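Local coordinates for protein cytochrome P450 268A2 Cyp268A2 (Mycobacterium marinum, PDB 6BLD) that belongs to the cytochrome P450 family of haem-thiolate proteins and holds a haem and (3E,5E)-6,10-dimethylundeca-3,5,9-trien-2-one in its interior, at residues S7-R19 / L36-D50. Numbering follows the deposited sequence.
Sequences SVRPYDTIDLSSR and LRAERPVSWHPPVED
Asp-12 OD2 takes two hydrogen bonds: NH1 of Arg-40 comes in on its syn lone pair, and the backbone N of Ile-14 reaches the anti side at 2.9 Å, closing an Asx turn. Arg-40 also gives NE to Asp-12 OD1 at 2.6 Å, so the guanidinium meets the carboxylate side-on in a nearly coplanar salt bridge that fixes the carboxylate's rotation. A chi1 of -161° sends that carboxylate away from its own backbone N, to Arg-40. Asp-12 CB lies over one face of the His-45 ring; Leu-16 CD1 covers the opposite face, 3.8 Å from the ring centroid, and touches Leu-36 CD1 tip to tip. Ser-43 OG shares a 2.6 Å hydrogen bond with His-45 NE2 in the ring plane. Residues 42-45 form an outermost strand of the mixed five-stranded sheet of this P450, antiparallel to strand 61-64, and the irregular N-terminal segment 7-19 runs beside it, joined by Asp-12 N to Trp-44 O at 2.8 Å. Arg-9 lays CG over the five-membered ring of Trp-44 and, bending at chi3 (66°), stands its guanidinium nearly upright on the indole, NH1 down over the centre of one face in a cation-pi contact; Glu-330 salt-bridges that same nitrogen. Pro-46 CD packs on a face of Tyr-11, whose OH bonds to Pro-59 O. Farther along, Ser-17 OG donates to Pro-46 O at 2.8 Å, while Ser-17 O accepts from Glu-49 N at 2.9 Å.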
loop_
_atom_site.group_PDB
_atom_site.type_symbol
_atom_site.label_atom_id
_atom_site.label_comp_id
_atom_site.label_asym_id
_atom_site.label_seq_id
_atom_site.Cartn_x
_atom_site.Cartn_y
_atom_site.Cartn_z
ATOM N N SER A 7 27.569 13.909 -1.661
ATOM C CA SER A 7 26.653 13.161 -2.527
ATOM C C SER A 7 26.947 13.412 -4.005
ATOM O O SER A 7 26.041 13.471 -4.837
ATOM C CB SER A 7 25.193 13.487 -2.202
ATOM O OG SER A 7 24.815 12.950 -0.946
ATOM N N VAL A 8 28.227 13.557 -4.335
ATOM C CA VAL A 8 28.665 13.809 -5.702
ATOM C C VAL A 8 29.177 12.495 -6.279
ATOM O O VAL A 8 30.196 11.962 -5.830
ATOM C CB VAL A 8 29.743 14.899 -5.761
ATOM C CG1 VAL A 8 30.209 15.101 -7.193
ATOM C CG2 VAL A 8 29.219 16.199 -5.173
ATOM N N ARG A 9 28.473 11.977 -7.277
ATOM C CA ARG A 9 28.847 10.743 -7.953
ATOM C C ARG A 9 28.039 10.650 -9.245
ATOM O O ARG A 9 26.979 11.271 -9.356
ATOM C CB ARG A 9 28.599 9.514 -7.061
ATOM C CG ARG A 9 27.141 9.260 -6.733
ATOM C CD ARG A 9 26.982 8.044 -5.832
ATOM N NE ARG A 9 27.562 8.263 -4.510
ATOM C CZ ARG A 9 26.952 8.919 -3.527
ATOM N NH1 ARG A 9 25.741 9.423 -3.716
ATOM N NH2 ARG A 9 27.555 9.073 -2.356
ATOM N N PRO A 10 28.528 9.899 -10.233
ATOM C CA PRO A 10 27.801 9.806 -11.505
ATOM C C PRO A 10 26.421 9.192 -11.317
ATOM O O PRO A 10 26.222 8.301 -10.488
ATOM C CB PRO A 10 28.702 8.910 -12.365
ATOM C CG PRO A 10 30.055 9.016 -11.746
ATOM C CD PRO A 10 29.810 9.175 -10.277
ATOM N N TYR A 11 25.461 9.693 -12.088
ATOM C CA TYR A 11 24.126 9.119 -12.100
ATOM C C TYR A 11 24.112 7.844 -12.932
ATOM O O TYR A 11 24.891 7.682 -13.875
ATOM C CB TYR A 11 23.108 10.115 -12.662
ATOM C CG TYR A 11 22.743 11.236 -11.717
ATOM C CD1 TYR A 11 22.452 10.983 -10.382
ATOM C CD2 TYR A 11 22.687 12.551 -12.161
ATOM C CE1 TYR A 11 22.118 12.010 -9.516
ATOM C CE2 TYR A 11 22.354 13.583 -11.302
ATOM C CZ TYR A 11 22.070 13.307 -9.983
ATOM O OH TYR A 11 21.738 14.335 -9.131
ATOM N N ASP A 12 23.212 6.933 -12.572
ATOM C CA ASP A 12 23.092 5.687 -13.308
ATOM C C ASP A 12 22.486 5.934 -14.687
ATOM O O ASP A 12 21.772 6.913 -14.920
ATOM C CB ASP A 12 22.239 4.682 -12.532
ATOM C CG ASP A 12 22.442 3.257 -13.006
ATOM O OD1 ASP A 12 23.370 2.588 -12.503
ATOM O OD2 ASP A 12 21.676 2.804 -13.882
ATOM N N THR A 13 22.790 5.022 -15.611
ATOM C CA THR A 13 22.243 5.118 -16.960
ATOM C C THR A 13 20.744 4.839 -16.970
ATOM O O THR A 13 19.989 5.493 -17.700
ATOM C CB THR A 13 22.986 4.150 -17.885
ATOM O OG1 THR A 13 24.257 4.707 -18.239
ATOM C CG2 THR A 13 22.188 3.875 -19.153
ATOM N N ILE A 14 20.292 3.888 -16.150
ATOM C CA ILE A 14 18.895 3.475 -16.162
ATOM C C ILE A 14 18.024 4.583 -15.584
ATOM O O ILE A 14 18.329 5.151 -14.527
ATOM C CB ILE A 14 18.716 2.163 -15.383
ATOM C CG1 ILE A 14 19.567 1.051 -16.004
ATOM C CG2 ILE A 14 17.251 1.758 -15.342
ATOM C CD1 ILE A 14 19.419 0.926 -17.504
ATOM N N ASP A 15 16.931 4.892 -16.276
ATOM C CA ASP A 15 16.008 5.935 -15.853
ATOM C C ASP A 15 14.971 5.347 -14.902
ATOM O O ASP A 15 14.193 4.468 -15.289
ATOM C CB ASP A 15 15.331 6.572 -17.067
ATOM C CG ASP A 15 14.179 7.481 -16.688
ATOM O OD1 ASP A 15 14.223 8.094 -15.599
ATOM O OD2 ASP A 15 13.225 7.586 -17.487
ATOM N N LEU A 16 14.962 5.838 -13.662
ATOM C CA LEU A 16 13.952 5.473 -12.675
ATOM C C LEU A 16 13.222 6.688 -12.117
ATOM O O LEU A 16 12.518 6.562 -11.106
ATOM C CB LEU A 16 14.580 4.686 -11.519
ATOM C CG LEU A 16 15.361 3.411 -11.831
ATOM C CD1 LEU A 16 15.859 2.788 -10.539
ATOM C CD2 LEU A 16 14.505 2.425 -12.607
ATOM N N SER A 17 13.366 7.858 -12.742
ATOM C CA SER A 17 12.870 9.102 -12.172
ATOM C C SER A 17 11.872 9.848 -13.044
ATOM O O SER A 17 11.140 10.693 -12.516
ATOM C CB SER A 17 14.041 10.050 -11.863
ATOM O OG SER A 17 15.155 9.337 -11.353
ATOM N N SER A 18 11.819 9.575 -14.344
ATOM C CA SER A 18 10.990 10.364 -15.240
ATOM C C SER A 18 9.512 10.013 -15.078
ATOM O O SER A 18 9.147 8.936 -14.599
ATOM C CB SER A 18 11.417 10.157 -16.694
ATOM O OG SER A 18 10.966 8.907 -17.186
ATOM N N ARG A 19 8.659 10.953 -15.491
ATOM C CA ARG A 19 7.220 10.713 -15.473
ATOM C C ARG A 19 6.834 9.606 -16.447
ATOM O O ARG A 19 5.946 8.796 -16.155
ATOM C CB ARG A 19 6.473 12.003 -15.813
ATOM C CG ARG A 19 6.206 12.915 -14.628
ATOM C CD ARG A 19 5.754 12.125 -13.414
ATOM N NE ARG A 19 5.742 12.942 -12.205
ATOM C CZ ARG A 19 4.668 13.571 -11.740
ATOM N NH1 ARG A 19 3.512 13.473 -12.383
ATOM N NH2 ARG A 19 4.748 14.294 -10.630
ATOM N N LEU A 36 19.345 -3.706 -13.524
ATOM C CA LEU A 36 19.916 -3.209 -12.278
ATOM C C LEU A 36 20.164 -4.350 -11.299
ATOM O O LEU A 36 21.262 -4.479 -10.748
ATOM C CB LEU A 36 18.995 -2.155 -11.664
ATOM C CG LEU A 36 18.900 -0.832 -12.425
ATOM C CD1 LEU A 36 17.899 0.094 -11.758
ATOM C CD2 LEU A 36 20.265 -0.170 -12.526
ATOM N N ARG A 37 19.153 -5.198 -11.081
ATOM C CA ARG A 37 19.324 -6.342 -10.191
ATOM C C ARG A 37 20.521 -7.193 -10.592
ATOM O O ARG A 37 21.198 -7.761 -9.729
ATOM C CB ARG A 37 18.059 -7.204 -10.181
ATOM C CG ARG A 37 16.941 -6.681 -9.291
ATOM C CD ARG A 37 15.883 -7.747 -9.030
ATOM N NE ARG A 37 15.559 -8.507 -10.234
ATOM C CZ ARG A 37 14.573 -8.201 -11.074
ATOM N NH1 ARG A 37 13.804 -7.145 -10.844
ATOM N NH2 ARG A 37 14.357 -8.950 -12.146
ATOM N N ALA A 38 20.807 -7.283 -11.890
ATOM C CA ALA A 38 21.883 -8.152 -12.349
ATOM C C ALA A 38 23.239 -7.456 -12.280
ATOM O O ALA A 38 24.221 -8.042 -11.810
ATOM C CB ALA A 38 21.596 -8.636 -13.772
ATOM N N GLU A 39 23.316 -6.207 -12.739
ATOM C CA GLU A 39 24.597 -5.523 -12.889
ATOM C C GLU A 39 24.903 -4.549 -11.756
ATOM O O GLU A 39 26.003 -4.582 -11.194
ATOM C CB GLU A 39 24.642 -4.782 -14.234
ATOM C CG GLU A 39 24.105 -5.575 -15.426
ATOM C CD GLU A 39 24.922 -6.815 -15.755
ATOM O OE1 GLU A 39 26.024 -6.990 -15.191
ATOM O OE2 GLU A 39 24.455 -7.620 -16.589
ATOM N N ARG A 40 23.965 -3.665 -11.418
ATOM C CA ARG A 40 24.182 -2.625 -10.409
ATOM C C ARG A 40 22.993 -2.610 -9.457
ATOM O O ARG A 40 22.120 -1.734 -9.546
ATOM C CB ARG A 40 24.392 -1.259 -11.066
ATOM C CG ARG A 40 25.436 -1.269 -12.178
ATOM C CD ARG A 40 25.485 0.051 -12.935
ATOM N NE ARG A 40 24.235 0.356 -13.625
ATOM C CZ ARG A 40 23.826 -0.236 -14.745
ATOM N NH1 ARG A 40 22.675 0.117 -15.296
ATOM N NH2 ARG A 40 24.566 -1.178 -15.312
ATOM N N PRO A 41 22.929 -3.568 -8.527
ATOM C CA PRO A 41 21.735 -3.689 -7.672
ATOM C C PRO A 41 21.493 -2.491 -6.773
ATOM O O PRO A 41 20.348 -2.274 -6.355
ATOM C CB PRO A 41 22.020 -4.955 -6.850
ATOM C CG PRO A 41 23.506 -5.105 -6.883
ATOM C CD PRO A 41 23.937 -4.599 -8.225
ATOM N N VAL A 42 22.523 -1.716 -6.453
ATOM C CA VAL A 42 22.394 -0.497 -5.662
ATOM C C VAL A 42 23.000 0.623 -6.498
ATOM O O VAL A 42 24.227 0.728 -6.616
ATOM C CB VAL A 42 23.076 -0.612 -4.294
ATOM C CG1 VAL A 42 22.978 0.706 -3.538
ATOM C CG2 VAL A 42 22.454 -1.745 -3.485
ATOM N N SER A 43 22.147 1.460 -7.084
ATOM C CA SER A 43 22.576 2.476 -8.034
ATOM C C SER A 43 22.069 3.846 -7.603
ATOM O O SER A 43 21.068 3.969 -6.893
ATOM C CB SER A 43 22.083 2.156 -9.451
ATOM O OG SER A 43 20.682 1.940 -9.466
ATOM N N TRP A 44 22.775 4.878 -8.062
ATOM C CA TRP A 44 22.490 6.266 -7.718
ATOM C C TRP A 44 21.742 6.934 -8.867
ATOM O O TRP A 44 22.154 6.825 -10.027
ATOM C CB TRP A 44 23.792 7.013 -7.415
ATOM C CG TRP A 44 23.626 8.447 -7.002
ATOM C CD1 TRP A 44 23.945 9.553 -7.737
ATOM C CD2 TRP A 44 23.126 8.931 -5.749
ATOM N NE1 TRP A 44 23.668 10.693 -7.023
ATOM C CE2 TRP A 44 23.162 10.339 -5.801
ATOM C CE3 TRP A 44 22.644 8.311 -4.592
ATOM C CZ2 TRP A 44 22.735 11.137 -4.740
ATOM C CZ3 TRP A 44 22.220 9.104 -3.540
ATOM C CH2 TRP A 44 22.270 10.502 -3.622
ATOM N N HIS A 45 20.658 7.625 -8.544
ATOM C CA HIS A 45 19.768 8.211 -9.533
ATOM C C HIS A 45 19.391 9.619 -9.105
ATOM O O HIS A 45 19.430 9.943 -7.914
ATOM C CB HIS A 45 18.500 7.363 -9.709
ATOM C CG HIS A 45 18.765 5.976 -10.204
ATOM N ND1 HIS A 45 18.545 5.599 -11.510
ATOM C CD2 HIS A 45 19.233 4.877 -9.568
ATOM C CE1 HIS A 45 18.868 4.326 -11.659
ATOM N NE2 HIS A 45 19.288 3.865 -10.495
ATOM N N PRO A 46 19.029 10.481 -10.054
ATOM C CA PRO A 46 18.529 11.818 -9.702
ATOM C C PRO A 46 17.126 11.737 -9.127
ATOM O O PRO A 46 16.438 10.720 -9.297
ATOM C CB PRO A 46 18.540 12.561 -11.047
ATOM C CG PRO A 46 18.403 11.483 -12.064
ATOM C CD PRO A 46 19.154 10.305 -11.512
ATOM N N PRO A 47 16.661 12.785 -8.445
ATOM C CA PRO A 47 15.329 12.738 -7.827
ATOM C C PRO A 47 14.225 12.597 -8.866
ATOM O O PRO A 47 14.423 12.791 -10.067
ATOM C CB PRO A 47 15.229 14.076 -7.085
ATOM C CG PRO A 47 16.643 14.536 -6.920
ATOM C CD PRO A 47 17.367 14.040 -8.132
ATOM N N VAL A 48 13.033 12.246 -8.373
ATOM C CA VAL A 48 11.873 12.082 -9.245
ATOM C C VAL A 48 11.606 13.382 -9.989
ATOM O O VAL A 48 11.495 14.455 -9.382
ATOM C CB VAL A 48 10.649 11.644 -8.427
ATOM C CG1 VAL A 48 9.390 11.694 -9.279
ATOM C CG2 VAL A 48 10.859 10.250 -7.862
ATOM N N GLU A 49 11.506 13.290 -11.312
ATOM C CA GLU A 49 11.315 14.465 -12.149
ATOM C C GLU A 49 9.877 14.961 -12.072
ATOM O O GLU A 49 8.939 14.188 -11.851
ATOM C CB GLU A 49 11.677 14.151 -13.601
ATOM C CG GLU A 49 13.102 13.656 -13.790
ATOM C CD GLU A 49 13.409 13.295 -15.231
ATOM O OE1 GLU A 49 12.479 13.314 -16.064
ATOM O OE2 GLU A 49 14.583 12.992 -15.528
ATOM N N ASP A 50 9.714 16.273 -12.263
ATOM C CA ASP A 50 8.400 16.919 -12.250
ATOM C C ASP A 50 7.641 16.595 -10.967
ATOM O O ASP A 50 6.434 16.342 -10.976
ATOM C CB ASP A 50 7.584 16.525 -13.484
ATOM C CG ASP A 50 8.256 16.934 -14.782
ATOM O OD1 ASP A 50 8.839 18.038 -14.827
ATOM O OD2 ASP A 50 8.201 16.153 -15.755
HETATM O O HOH W 1 25.569 13.140 -7.612
HETATM O O HOH W 2 16.783 7.863 -12.712
HETATM O O HOH W 3 8.759 11.527 -12.445
HETATM O O HOH W 4 9.801 13.475 -16.421
#